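Local coordinates for protein replicative DNA helicase (Mycobacterium chimaera, PDB 6RIY) that is an intein, probably excising itself from the host helicase precursor by protein splicing while joining the flanking segments, and adopts the Hedgehog/intein fold, at residues A1-Y5 and T15-D19; Y5-P9 and Y134-M140; T34-T40 and R123-N129; G82-V88 and V106-I111. One frame throughout, in Å; residues are numbered along the deposited sequence.

Contact 1 (A1-Y5 and T15-D19)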
loop_
_atom_site.group_PDB
_atom_site.type_symbol
_atom_site.label_atom_id
_atom_site.label_comp_id
_atom_site.label_asym_id
_atom_site.label_seq_id
_atom_site.Cartn_x
_atom_site.Cartn_y
_atom_site.Cartn_z
ATOM N N ALA A 1 1.144 3.536 -6.504
ATOM C CA ALA A 1 2.066 2.461 -6.870
ATOM C C ALA A 1 3.024 2.144 -5.733
ATOM O O ALA A 1 3.499 3.055 -5.063
ATOM C CB ALA A 1 2.849 2.838 -8.100
ATOM N N LEU A 2 3.298 0.849 -5.542
ATOM C CA LEU A 2 4.219 0.347 -4.531
ATOM C C LEU A 2 5.453 -0.264 -5.187
ATOM O O LEU A 2 5.402 -0.782 -6.304
ATOM C CB LEU A 2 3.568 -0.712 -3.617
ATOM C CG LEU A 2 2.310 -0.261 -2.848
ATOM C CD1 LEU A 2 1.873 -1.296 -1.794
ATOM C CD2 LEU A 2 2.523 1.083 -2.185
ATOM N N ALA A 3 6.565 -0.214 -4.463
ATOM C CA ALA A 3 7.798 -0.836 -4.942
ATOM C C ALA A 3 7.574 -2.309 -5.257
ATOM O O ALA A 3 6.817 -2.999 -4.568
ATOM C CB ALA A 3 8.895 -0.694 -3.882
ATOM N N LEU A 4 8.251 -2.795 -6.304
ATOM C CA LEU A 4 8.102 -4.190 -6.715
ATOM C C LEU A 4 8.423 -5.167 -5.599
ATOM O O LEU A 4 7.906 -6.290 -5.602
ATOM C CB LEU A 4 9.012 -4.499 -7.894
ATOM C CG LEU A 4 8.906 -3.636 -9.153
ATOM C CD1 LEU A 4 9.682 -4.307 -10.292
ATOM C CD2 LEU A 4 7.450 -3.454 -9.519
ATOM N N TYR A 5 9.320 -4.799 -4.690
ATOM C CA TYR A 5 9.750 -5.722 -3.649
ATOM C C TYR A 5 8.826 -5.715 -2.447
ATOM O O TYR A 5 9.126 -6.402 -1.460
ATOM C CB TYR A 5 11.188 -5.424 -3.199
ATOM C CG TYR A 5 11.482 -3.981 -2.799
ATOM C CD1 TYR A 5 10.817 -3.377 -1.741
ATOM C CD2 TYR A 5 12.461 -3.248 -3.456
ATOM C CE1 TYR A 5 11.089 -2.077 -1.371
ATOM C CE2 TYR A 5 12.746 -1.944 -3.091
ATOM C CZ TYR A 5 12.052 -1.365 -2.051
ATOM O OH TYR A 5 12.333 -0.073 -1.676
ATOM N N THR A 15 3.139 -12.649 -1.410
ATOM C CA THR A 15 3.600 -12.387 -2.768
ATOM C C THR A 15 4.221 -11.000 -2.808
ATOM O O THR A 15 3.962 -10.159 -1.945
ATOM C CB THR A 15 2.455 -12.477 -3.798
ATOM O OG1 THR A 15 3.003 -12.514 -5.127
ATOM C CG2 THR A 15 1.518 -11.276 -3.680
ATOM N N THR A 16 5.064 -10.761 -3.814
ATOM C CA THR A 16 5.577 -9.409 -3.994
ATOM C C THR A 16 4.684 -8.663 -4.973
ATOM O O THR A 16 4.015 -9.263 -5.820
ATOM C CB THR A 16 7.010 -9.416 -4.516
ATOM O OG1 THR A 16 7.044 -10.134 -5.760
ATOM C CG2 THR A 16 7.967 -10.079 -3.520
ATOM N N MET A 17 4.711 -7.336 -4.876
ATOM C CA MET A 17 4.010 -6.529 -5.867
ATOM C C MET A 17 4.488 -6.874 -7.275
ATOM O O MET A 17 3.690 -6.899 -8.220
ATOM C CB MET A 17 4.207 -5.044 -5.565
ATOM C CG MET A 17 3.682 -4.097 -6.621
ATOM S SD MET A 17 1.920 -4.318 -6.937
ATOM C CE MET A 17 1.254 -3.142 -5.749
ATOM N N GLY A 18 5.778 -7.183 -7.430
ATOM C CA GLY A 18 6.281 -7.513 -8.758
ATOM C C GLY A 18 5.669 -8.771 -9.350
ATOM O O GLY A 18 5.624 -8.933 -10.575
ATOM N N ASP A 19 5.218 -9.688 -8.501
ATOM C CA ASP A 19 4.680 -10.971 -8.926
ATOM C C ASP A 19 3.159 -10.978 -9.049
ATOM O O ASP A 19 2.580 -12.032 -9.304
ATOM C CB ASP A 19 5.120 -12.068 -7.950
ATOM C CG ASP A 19 6.422 -12.723 -8.347
ATOM O OD1 ASP A 19 6.931 -12.441 -9.450
ATOM O OD2 ASP A 19 6.937 -13.536 -7.551
#
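M17 lies against the backbone of the strand L2-A3, with its chain laid along two successive carbonyls. Its CG stands anti to the backbone N (chi1 172°), which turns the thioether toward the first strand, and the further bends at chi2 and chi3 fold the terminal methyl back on L2. Along the way M17 CB comes to 3.5 Å from A3 O and M17 CG to 3.7 Å from L2 O, so the aliphatic part of the side chain packs against the two carbonyl oxygens. At the far end M17 CE meets L2 CB at 4.0 Å; it is the base of the leucine that is touched, while the rest of the L2 side chain packs on I59, A61 and Y134.

The polar link runs through L4 O. G18 N donates to it at 2.9 Å, in the carbonyl plane and on a lone pair, with an N-H...O angle of 149°. T16 comes to the same oxygen with its CB, 3.4 Å from L4 O. Having no side chain, G18 brings its backbone close to L4, and L4 CB lies 4.2 Å from G18 CA.

This is how the N-terminal strand of the Hedgehog/intein fold is pinned to the 3-10 turn after strand 14-16. I59 and A61 belong to strand 58-62, and Y134, on strand 133-136, touches M17 as well as L2. M17 also packs on V125 of strand 122-127, the strand that pairs with 2-3 in the sheet.

Contact 2 (Y5-P9 and Y134-M140)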
loop_
_atom_site.group_PDB
_atom_site.type_symbol
_atom_site.label_atom_id
_atom_site.label_comp_id
_atom_site.label_asym_id
_atom_site.label_seq_id
_atom_site.Cartn_x
_atom_site.Cartn_y
_atom_site.Cartn_z
ATOM N N TYR A 5 9.320 -4.799 -4.690
ATOM C CA TYR A 5 9.750 -5.722 -3.649
ATOM C C TYR A 5 8.826 -5.715 -2.447
ATOM O O TYR A 5 9.126 -6.402 -1.460
ATOM C CB TYR A 5 11.188 -5.424 -3.199
ATOM C CG TYR A 5 11.482 -3.981 -2.799
ATOM C CD1 TYR A 5 10.817 -3.377 -1.741
ATOM C CD2 TYR A 5 12.461 -3.248 -3.456
ATOM C CE1 TYR A 5 11.089 -2.077 -1.371
ATOM C CE2 TYR A 5 12.746 -1.944 -3.091
ATOM C CZ TYR A 5 12.052 -1.365 -2.051
ATOM O OH TYR A 5 12.333 -0.073 -1.676
ATOM N N THR A 6 7.730 -4.967 -2.510
ATOM C CA THR A 6 6.810 -4.889 -1.380
ATOM C C THR A 6 6.136 -6.236 -1.193
ATOM O O THR A 6 5.506 -6.732 -2.133
ATOM C CB THR A 6 5.735 -3.827 -1.582
ATOM O OG1 THR A 6 6.327 -2.557 -1.893
ATOM C CG2 THR A 6 4.905 -3.694 -0.294
ATOM N N PRO A 7 6.261 -6.873 -0.033
ATOM C CA PRO A 7 5.520 -8.117 0.201
ATOM C C PRO A 7 4.057 -7.808 0.479
ATOM O O PRO A 7 3.731 -6.879 1.221
ATOM C CB PRO A 7 6.212 -8.717 1.430
ATOM C CG PRO A 7 6.724 -7.523 2.177
ATOM C CD PRO A 7 7.062 -6.471 1.137
ATOM N N LEU A 8 3.173 -8.581 -0.152
ATOM C CA LEU A 8 1.733 -8.437 0.030
ATOM C C LEU A 8 1.155 -9.735 0.569
ATOM O O LEU A 8 1.434 -10.799 0.010
ATOM C CB LEU A 8 1.047 -8.095 -1.304
ATOM C CG LEU A 8 1.633 -6.912 -2.069
ATOM C CD1 LEU A 8 0.907 -6.752 -3.410
ATOM C CD2 LEU A 8 1.494 -5.647 -1.236
ATOM N N PRO A 9 0.334 -9.702 1.619
ATOM C CA PRO A 9 -0.274 -10.944 2.094
ATOM C C PRO A 9 -1.346 -11.427 1.132
ATOM O O PRO A 9 -2.056 -10.638 0.506
ATOM C CB PRO A 9 -0.888 -10.548 3.443
ATOM C CG PRO A 9 -1.227 -9.118 3.262
ATOM C CD PRO A 9 -0.132 -8.531 2.384
ATOM N N TYR A 134 -6.361 -2.686 -0.098
ATOM C CA TYR A 134 -5.708 -3.978 0.055
ATOM C C TYR A 134 -4.619 -3.830 1.107
ATOM O O TYR A 134 -4.201 -2.718 1.433
ATOM C CB TYR A 134 -5.146 -4.527 -1.276
ATOM C CG TYR A 134 -4.019 -3.739 -1.934
ATOM C CD1 TYR A 134 -4.297 -2.656 -2.757
ATOM C CD2 TYR A 134 -2.675 -4.090 -1.750
ATOM C CE1 TYR A 134 -3.290 -1.938 -3.364
ATOM C CE2 TYR A 134 -1.659 -3.374 -2.357
ATOM C CZ TYR A 134 -1.974 -2.298 -3.168
ATOM O OH TYR A 134 -0.987 -1.568 -3.794
ATOM N N LEU A 135 -4.167 -4.963 1.650
ATOM C CA LEU A 135 -3.150 -4.939 2.703
ATOM C C LEU A 135 -1.754 -5.043 2.104
ATOM O O LEU A 135 -1.538 -5.791 1.151
ATOM C CB LEU A 135 -3.355 -6.087 3.687
ATOM C CG LEU A 135 -4.755 -6.181 4.291
ATOM C CD1 LEU A 135 -4.806 -7.295 5.341
ATOM C CD2 LEU A 135 -5.112 -4.821 4.902
ATOM N N ALA A 136 -0.799 -4.315 2.687
ATOM C CA ALA A 136 0.553 -4.293 2.134
ATOM C C ALA A 136 1.598 -4.268 3.235
ATOM O O ALA A 136 1.378 -3.707 4.312
ATOM C CB ALA A 136 0.764 -3.077 1.229
ATOM N N GLY A 137 2.764 -4.839 2.935
ATOM C CA GLY A 137 3.874 -4.840 3.860
ATOM C C GLY A 137 3.743 -5.942 4.892
ATOM O O GLY A 137 2.695 -6.565 5.065
ATOM N N ARG A 138 4.847 -6.186 5.601
ATOM C CA ARG A 138 4.859 -7.314 6.525
ATOM C C ARG A 138 3.807 -7.152 7.622
ATOM O O ARG A 138 3.288 -8.152 8.137
ATOM C CB ARG A 138 6.260 -7.497 7.114
ATOM C CG ARG A 138 6.685 -6.471 8.130
ATOM C CD ARG A 138 8.196 -6.557 8.327
ATOM N NE ARG A 138 8.717 -5.457 9.129
ATOM C CZ ARG A 138 9.395 -5.616 10.257
ATOM N NH1 ARG A 138 9.647 -6.832 10.710
ATOM N NH2 ARG A 138 9.837 -4.560 10.921
ATOM N N GLY A 139 3.470 -5.914 7.976
ATOM C CA GLY A 139 2.420 -5.645 8.944
ATOM C C GLY A 139 1.012 -5.621 8.404
ATOM O O GLY A 139 0.066 -5.409 9.178
ATOM N N MET A 140 0.837 -5.826 7.097
ATOM C CA MET A 140 -0.483 -5.906 6.464
ATOM C C MET A 140 -1.272 -4.613 6.685
ATOM O O MET A 140 -2.385 -4.604 7.225
ATOM C CB MET A 140 -1.250 -7.137 6.965
ATOM C CG MET A 140 -0.449 -8.424 6.810
ATOM S SD MET A 140 -1.418 -9.869 7.247
ATOM C CE MET A 140 -1.195 -9.912 9.025
HETATM O O HOH W 1 -3.005 -8.005 0.234
#
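In L8, CG anti to the carbonyl carbon (chi1 -52°), with CD1 running on extended, leaves the CD2 branch turned to the strand Y134-A136. There L8 CD2 sits 3.6 Å from A136 CB and 4.0 Å from Y134 CE2, meeting the tyrosine ring at its edge, near the ring plane. The ring itself is placed by a chi1 of 65°, which sets CG between the backbone N and the carbonyl carbon and leaves CE2 facing the leucine. T6 turns its methyl to the same side, with T6 CG2 4.0 Å from G137 N, while its hydroxyl is hydrogen-bonded back to A3 O.

One direct hydrogen bond joins the backbones: G137 N gives to P7 O at 2.8 Å, nearly along the C=O axis, though the N-H...O angle is only 140°. The strands 7-9 and 134-136 run roughly antiparallel but well off true alignment, so this is a crossing within the all-beta Hedgehog/intein fold and not a regular ladder. Just beyond, G137-M140 makes a type I turn that leads into strand 141-144.

P9 fills the other end. Its CG lies 3.7 Å from L135 CB, the two side chains at about a right angle, and also packs on M140 CG, whose neighbouring sulfur lies alongside P9 CB. P9 CD reaches to 3.3 Å from L135 O. That oxygen also accepts a hydrogen bond from a water, which donates to P9 O as well at 2.8 Å and so bridges the strands where no direct bond does. L27 of strand 25-27 touches both P9 and L135, and W14 lies against P9 and M140.

Contact 3 (T34-T40 and R123-N129)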
loop_
_atom_site.group_PDB
_atom_site.type_symbol
_atom_site.label_atom_id
_atom_site.label_comp_id
_atom_site.label_asym_id
_atom_site.label_seq_id
_atom_site.Cartn_x
_atom_site.Cartn_y
_atom_site.Cartn_z
ATOM N N THR A 34 -9.471 -10.513 -1.877
ATOM C CA THR A 34 -9.984 -9.598 -2.888
ATOM C C THR A 34 -9.213 -9.838 -4.181
ATOM O O THR A 34 -8.009 -10.101 -4.157
ATOM C CB THR A 34 -9.883 -8.125 -2.427
ATOM O OG1 THR A 34 -10.601 -7.277 -3.332
ATOM C CG2 THR A 34 -8.435 -7.659 -2.335
ATOM N N ARG A 35 -9.917 -9.795 -5.308
ATOM C CA ARG A 35 -9.327 -10.183 -6.585
ATOM C C ARG A 35 -8.689 -8.979 -7.265
ATOM O O ARG A 35 -9.212 -7.866 -7.216
ATOM C CB ARG A 35 -10.393 -10.804 -7.491
ATOM C CG ARG A 35 -9.906 -11.350 -8.820
ATOM C CD ARG A 35 -11.103 -11.825 -9.633
ATOM N NE ARG A 35 -10.726 -12.485 -10.881
ATOM C CZ ARG A 35 -10.413 -11.843 -12.002
ATOM N NH1 ARG A 35 -10.414 -10.514 -12.034
ATOM N NH2 ARG A 35 -10.091 -12.528 -13.092
ATOM N N VAL A 36 -7.555 -9.211 -7.911
ATOM C CA VAL A 36 -6.893 -8.163 -8.674
ATOM C C VAL A 36 -7.597 -8.056 -10.019
ATOM O O VAL A 36 -7.706 -9.045 -10.750
ATOM C CB VAL A 36 -5.397 -8.476 -8.830
ATOM C CG1 VAL A 36 -4.697 -7.460 -9.722
ATOM C CG2 VAL A 36 -4.746 -8.522 -7.435
ATOM N N VAL A 37 -8.125 -6.872 -10.327
ATOM C CA VAL A 37 -8.836 -6.680 -11.582
ATOM C C VAL A 37 -7.960 -6.016 -12.638
ATOM O O VAL A 37 -8.284 -6.098 -13.835
ATOM C CB VAL A 37 -10.138 -5.876 -11.378
ATOM C CG1 VAL A 37 -11.116 -6.661 -10.519
ATOM C CG2 VAL A 37 -9.851 -4.534 -10.750
ATOM N N ALA A 38 -6.860 -5.384 -12.240
ATOM C CA ALA A 38 -5.944 -4.757 -13.179
ATOM C C ALA A 38 -4.598 -4.597 -12.490
ATOM O O ALA A 38 -4.511 -4.539 -11.260
ATOM C CB ALA A 38 -6.471 -3.407 -13.675
ATOM N N ALA A 39 -3.546 -4.535 -13.301
ATOM C CA ALA A 39 -2.202 -4.379 -12.766
ATOM C C ALA A 39 -1.338 -3.743 -13.841
ATOM O O ALA A 39 -1.270 -4.256 -14.961
ATOM C CB ALA A 39 -1.620 -5.724 -12.325
ATOM N N THR A 40 -0.685 -2.638 -13.501
ATOM C CA THR A 40 0.068 -1.898 -14.504
ATOM C C THR A 40 1.342 -2.640 -14.884
ATOM O O THR A 40 1.777 -3.573 -14.205
ATOM C CB THR A 40 0.450 -0.507 -13.996
ATOM O OG1 THR A 40 1.333 -0.625 -12.872
ATOM C CG2 THR A 40 -0.780 0.280 -13.601
ATOM N N ARG A 123 4.651 -0.455 -9.239
ATOM C CA ARG A 123 3.472 -0.900 -9.980
ATOM C C ARG A 123 2.210 -0.547 -9.204
ATOM O O ARG A 123 2.220 -0.536 -7.972
ATOM C CB ARG A 123 3.444 -2.421 -10.187
ATOM C CG ARG A 123 4.412 -3.013 -11.168
ATOM C CD ARG A 123 4.235 -4.540 -11.183
ATOM N NE ARG A 123 3.106 -4.955 -12.012
ATOM C CZ ARG A 123 2.501 -6.135 -11.924
ATOM N NH1 ARG A 123 2.893 -7.027 -11.019
ATOM N NH2 ARG A 123 1.495 -6.420 -12.735
ATOM N N CYS A 124 1.109 -0.357 -9.930
ATOM C CA CYS A 124 -0.221 -0.232 -9.342
ATOM C C CYS A 124 -1.079 -1.453 -9.646
ATOM O O CYS A 124 -0.958 -2.079 -10.705
ATOM C CB CYS A 124 -0.969 1.001 -9.855
ATOM S SG CYS A 124 -0.191 2.562 -9.515
ATOM N N VAL A 125 -1.993 -1.748 -8.722
ATOM C CA VAL A 125 -3.031 -2.750 -8.926
ATOM C C VAL A 125 -4.381 -2.078 -8.711
ATOM O O VAL A 125 -4.498 -1.070 -8.008
ATOM C CB VAL A 125 -2.879 -3.958 -7.975
ATOM C CG1 VAL A 125 -1.541 -4.649 -8.187
ATOM C CG2 VAL A 125 -3.024 -3.507 -6.515
ATOM N N GLU A 126 -5.411 -2.651 -9.320
ATOM C CA GLU A 126 -6.783 -2.350 -8.944
ATOM C C GLU A 126 -7.422 -3.624 -8.407
ATOM O O GLU A 126 -7.143 -4.718 -8.899
ATOM C CB GLU A 126 -7.572 -1.794 -10.126
ATOM C CG GLU A 126 -6.867 -0.633 -10.820
ATOM C CD GLU A 126 -7.706 0.025 -11.899
ATOM O OE1 GLU A 126 -8.917 0.233 -11.673
ATOM O OE2 GLU A 126 -7.152 0.340 -12.975
ATOM N N VAL A 127 -8.273 -3.491 -7.394
ATOM C CA VAL A 127 -8.865 -4.656 -6.751
ATOM C C VAL A 127 -10.382 -4.525 -6.757
ATOM O O VAL A 127 -10.936 -3.450 -6.980
ATOM C CB VAL A 127 -8.334 -4.855 -5.318
ATOM C CG1 VAL A 127 -6.843 -5.227 -5.374
ATOM C CG2 VAL A 127 -8.545 -3.589 -4.512
ATOM N N ASP A 128 -11.058 -5.652 -6.526
ATOM C CA ASP A 128 -12.490 -5.738 -6.784
ATOM C C ASP A 128 -13.341 -5.452 -5.551
ATOM O O ASP A 128 -14.515 -5.830 -5.517
ATOM C CB ASP A 128 -12.838 -7.102 -7.384
ATOM C CG ASP A 128 -12.872 -8.219 -6.358
ATOM O OD1 ASP A 128 -12.328 -8.060 -5.243
ATOM O OD2 ASP A 128 -13.457 -9.271 -6.682
ATOM N N ASN A 129 -12.804 -4.787 -4.576
ATOM C CA ASN A 129 -13.704 -4.415 -3.499
ATOM C C ASN A 129 -14.017 -2.923 -3.577
ATOM O O ASN A 129 -13.187 -2.131 -4.033
ATOM C CB ASN A 129 -13.115 -4.768 -2.125
ATOM C CG ASN A 129 -11.834 -4.032 -1.829
ATOM O OD1 ASN A 129 -11.854 -2.914 -1.314
ATOM N ND2 ASN A 129 -10.706 -4.672 -2.112
HETATM O O HOH W 2 -12.927 -10.753 -4.618
#
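A classic beta bulge interrupts the antiparallel pairing of strands 33-39 and 122-127, central neighbours in a four-stranded sheet of the Hedgehog/intein fold. V37 and A38 both face E126: V37 N bonds to E126 O at 2.8 Å and A38 N makes a weak second bond to the same oxygen, so the register slips by one. E126 N returns a bond to A38 O. On either side of the bulge, V36 with V127 and A39 with V125 put their side chains on one face, where A39 CB lies 4.3 Å from V125 CG1.

At one end a chain of polar groups closes the ladder. N129 ND2 donates to T34 OG1 almost straight (174°), with the hydroxyl in the amide plane; the hydroxyl in turn donates to D128 OD1 at 2.7 Å, meeting that oxygen almost end-on. R35 N reaches the same oxygen from above the carboxylate plane. A chi1 of 77° sets the D128 carboxylate between its own backbone N and carbonyl carbon, where OD1 meets both donors. N129 ND2 also bonds L133 O.

The opposite end is held through T40. T40 N gives to C124 O, and C124 N to T40 OG1 at 3.0 Å. R123, whose NH1 bonds V20 O, bends at chi3 to bring its guanidinium edge to T40 O, which lies in the guanidinium plane and accepts from NE at 2.9 Å and NH2 at 3.2 Å.

Contact 4 (G82-V88 and V106-I111)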
loop_
_atom_site.group_PDB
_atom_site.type_symbol
_atom_site.label_atom_id
_atom_site.label_comp_id
_atom_site.label_asym_id
_atom_site.label_seq_id
_atom_site.Cartn_x
_atom_site.Cartn_y
_atom_site.Cartn_z
ATOM N N GLY A 82 3.313 11.146 13.405
ATOM C CA GLY A 82 2.436 11.262 14.573
ATOM C C GLY A 82 1.014 11.706 14.299
ATOM O O GLY A 82 0.067 11.093 14.800
ATOM N N ALA A 83 0.839 12.755 13.488
ATOM C CA ALA A 83 -0.484 13.328 13.269
ATOM C C ALA A 83 -1.440 12.382 12.548
ATOM O O ALA A 83 -2.657 12.568 12.660
ATOM C CB ALA A 83 -0.369 14.631 12.474
ATOM N N ASP A 84 -0.929 11.381 11.829
ATOM C CA ASP A 84 -1.733 10.557 10.931
ATOM C C ASP A 84 -1.792 9.111 11.420
ATOM O O ASP A 84 -0.765 8.534 11.787
ATOM C CB ASP A 84 -1.177 10.619 9.504
ATOM C CG ASP A 84 -1.517 11.926 8.799
ATOM O OD1 ASP A 84 -2.590 12.498 9.077
ATOM O OD2 ASP A 84 -0.711 12.385 7.960
ATOM N N ARG A 85 -3.003 8.547 11.458
ATOM C CA ARG A 85 -3.236 7.140 11.768
ATOM C C ARG A 85 -4.031 6.495 10.642
ATOM O O ARG A 85 -5.013 7.070 10.161
ATOM C CB ARG A 85 -4.023 6.949 13.070
ATOM C CG ARG A 85 -3.259 7.213 14.348
ATOM C CD ARG A 85 -4.117 6.852 15.558
ATOM N NE ARG A 85 -3.537 7.344 16.801
ATOM C CZ ARG A 85 -2.623 6.691 17.508
ATOM N NH1 ARG A 85 -2.175 5.511 17.092
ATOM N NH2 ARG A 85 -2.156 7.219 18.633
ATOM N N ILE A 86 -3.630 5.285 10.264
ATOM C CA ILE A 86 -4.342 4.503 9.256
ATOM C C ILE A 86 -5.582 3.882 9.895
ATOM O O ILE A 86 -5.486 3.158 10.893
ATOM C CB ILE A 86 -3.437 3.418 8.659
ATOM C CG1 ILE A 86 -2.191 4.032 8.003
ATOM C CG2 ILE A 86 -4.228 2.561 7.691
ATOM C CD1 ILE A 86 -2.468 4.799 6.704
ATOM N N VAL A 87 -6.750 4.138 9.304
ATOM C CA VAL A 87 -8.028 3.758 9.898
ATOM C C VAL A 87 -8.909 3.123 8.830
ATOM O O VAL A 87 -9.002 3.636 7.708
ATOM C CB VAL A 87 -8.729 4.979 10.536
ATOM C CG1 VAL A 87 -10.240 4.806 10.523
ATOM C CG2 VAL A 87 -8.217 5.208 11.962
ATOM N N VAL A 88 -9.573 2.015 9.185
ATOM C CA VAL A 88 -10.416 1.268 8.260
ATOM C C VAL A 88 -11.779 1.004 8.881
ATOM O O VAL A 88 -11.977 1.134 10.088
ATOM C CB VAL A 88 -9.784 -0.070 7.838
ATOM C CG1 VAL A 88 -8.667 0.183 6.882
ATOM C CG2 VAL A 88 -9.311 -0.836 9.068
ATOM N N VAL A 106 -11.779 1.869 13.636
ATOM C CA VAL A 106 -10.782 0.965 14.199
ATOM C C VAL A 106 -9.383 1.362 13.731
ATOM O O VAL A 106 -9.080 1.279 12.537
ATOM C CB VAL A 106 -11.085 -0.501 13.832
ATOM C CG1 VAL A 106 -10.284 -1.444 14.713
ATOM C CG2 VAL A 106 -12.579 -0.790 13.958
ATOM N N PRO A 107 -8.538 1.794 14.670
ATOM C CA PRO A 107 -7.190 2.257 14.307
ATOM C C PRO A 107 -6.222 1.097 14.114
ATOM O O PRO A 107 -6.194 0.147 14.903
ATOM C CB PRO A 107 -6.786 3.121 15.507
ATOM C CG PRO A 107 -7.528 2.505 16.663
ATOM C CD PRO A 107 -8.821 1.954 16.108
ATOM N N VAL A 108 -5.424 1.180 13.051
ATOM C CA VAL A 108 -4.549 0.085 12.627
ATOM C C VAL A 108 -3.093 0.356 13.004
ATOM O O VAL A 108 -2.499 -0.385 13.795
ATOM C CB VAL A 108 -4.699 -0.199 11.117
ATOM C CG1 VAL A 108 -3.659 -1.210 10.666
ATOM C CG2 VAL A 108 -6.109 -0.684 10.807
ATOM N N VAL A 109 -2.496 1.405 12.424
ATOM C CA VAL A 109 -1.131 1.823 12.734
ATOM C C VAL A 109 -1.045 3.342 12.661
ATOM O O VAL A 109 -1.903 4.010 12.080
ATOM C CB VAL A 109 -0.063 1.220 11.784
ATOM C CG1 VAL A 109 0.159 -0.262 12.049
ATOM C CG2 VAL A 109 -0.418 1.504 10.320
ATOM N N GLN A 110 0.021 3.883 13.250
ATOM C CA GLN A 110 0.347 5.302 13.187
ATOM C C GLN A 110 1.476 5.513 12.184
ATOM O O GLN A 110 2.375 4.676 12.067
ATOM C CB GLN A 110 0.760 5.813 14.571
ATOM C CG GLN A 110 0.923 7.317 14.706
ATOM C CD GLN A 110 0.581 7.802 16.098
ATOM O OE1 GLN A 110 1.045 7.242 17.092
ATOM N NE2 GLN A 110 -0.244 8.845 16.179
ATOM N N ILE A 111 1.422 6.628 11.451
ATOM C CA ILE A 111 2.545 7.008 10.598
ATOM C C ILE A 111 3.676 7.524 11.475
ATOM O O ILE A 111 3.488 8.431 12.299
ATOM C CB ILE A 111 2.131 8.055 9.559
ATOM C CG1 ILE A 111 1.417 7.376 8.389
ATOM C CG2 ILE A 111 3.378 8.813 9.035
ATOM C CD1 ILE A 111 -0.028 6.996 8.665
#
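Strand 85-87 and the start of strand 107-117 pair as an antiparallel ladder at the edge of a four-stranded sheet of the intein, with 85-87 outermost, and most of the backbone polar groups between them are matched. I86 uses both its backbone groups: its N donates to V109 O at 2.8 Å, nearly head-on to the carbonyl, and its O accepts from V108 N at 2.9 Å. Next along, D84 O accepts from I111 N at 2.9 Å, and G82 N, where the chain turns into the strand, gives to I111 O. At the other end V88 N makes a weak, long bond to V106 O.

Among the side chains, Q110 NE2 bonds weakly to G82 O, at 2.7 Å but with an N-H...O angle of only 119°. The D84 carboxylate is satisfied outside the pair, by a salt bridge to R80, and Q110 N is bonded to S54 OG.

The apolar side is carried by I86, V109 and I111, all touching F53 of strand 48-53. I86 and V109 run alongside one another in the same direction, I86 CG1 against V109 CG2, whereas I111 crosses I86 at about a right angle, with I86 CG1 3.7 Å from I111 CD1. Further along, V88 CG2 meets V108 CG2 at 3.6 Å. On the other face the extended R85 spreads its guanidinium against the Q110 amide, the planes 30° apart, with Q110 NE2 3.4 Å above the guanidinium plane, over its centre.

Overall arrangement
Contacts 1 and 2 start from the same N-terminal stretch, share Y5 and lie about 9 Å apart, centre to centre; the backbone bonds of strands 7-9 and 14-16 tie them together. Contact 2 closes last, with contacts 3 and 4 lying between its two segments. Contact 3, its centre about 12 Å from that of contact 1, belongs to the same four-stranded sheet, through strands 2-3 and 122-127, and meets contact 2 where Y134 packs on V125. Contact 4 stands apart in a second sheet, about 23 Å between centres from contacts 1 and 3 and about 16 Å from contact 2. Its strand 107-117 leads on into 122-127, so the chain passes between sheets, consistent with the compact all-beta Hedgehog/intein fold.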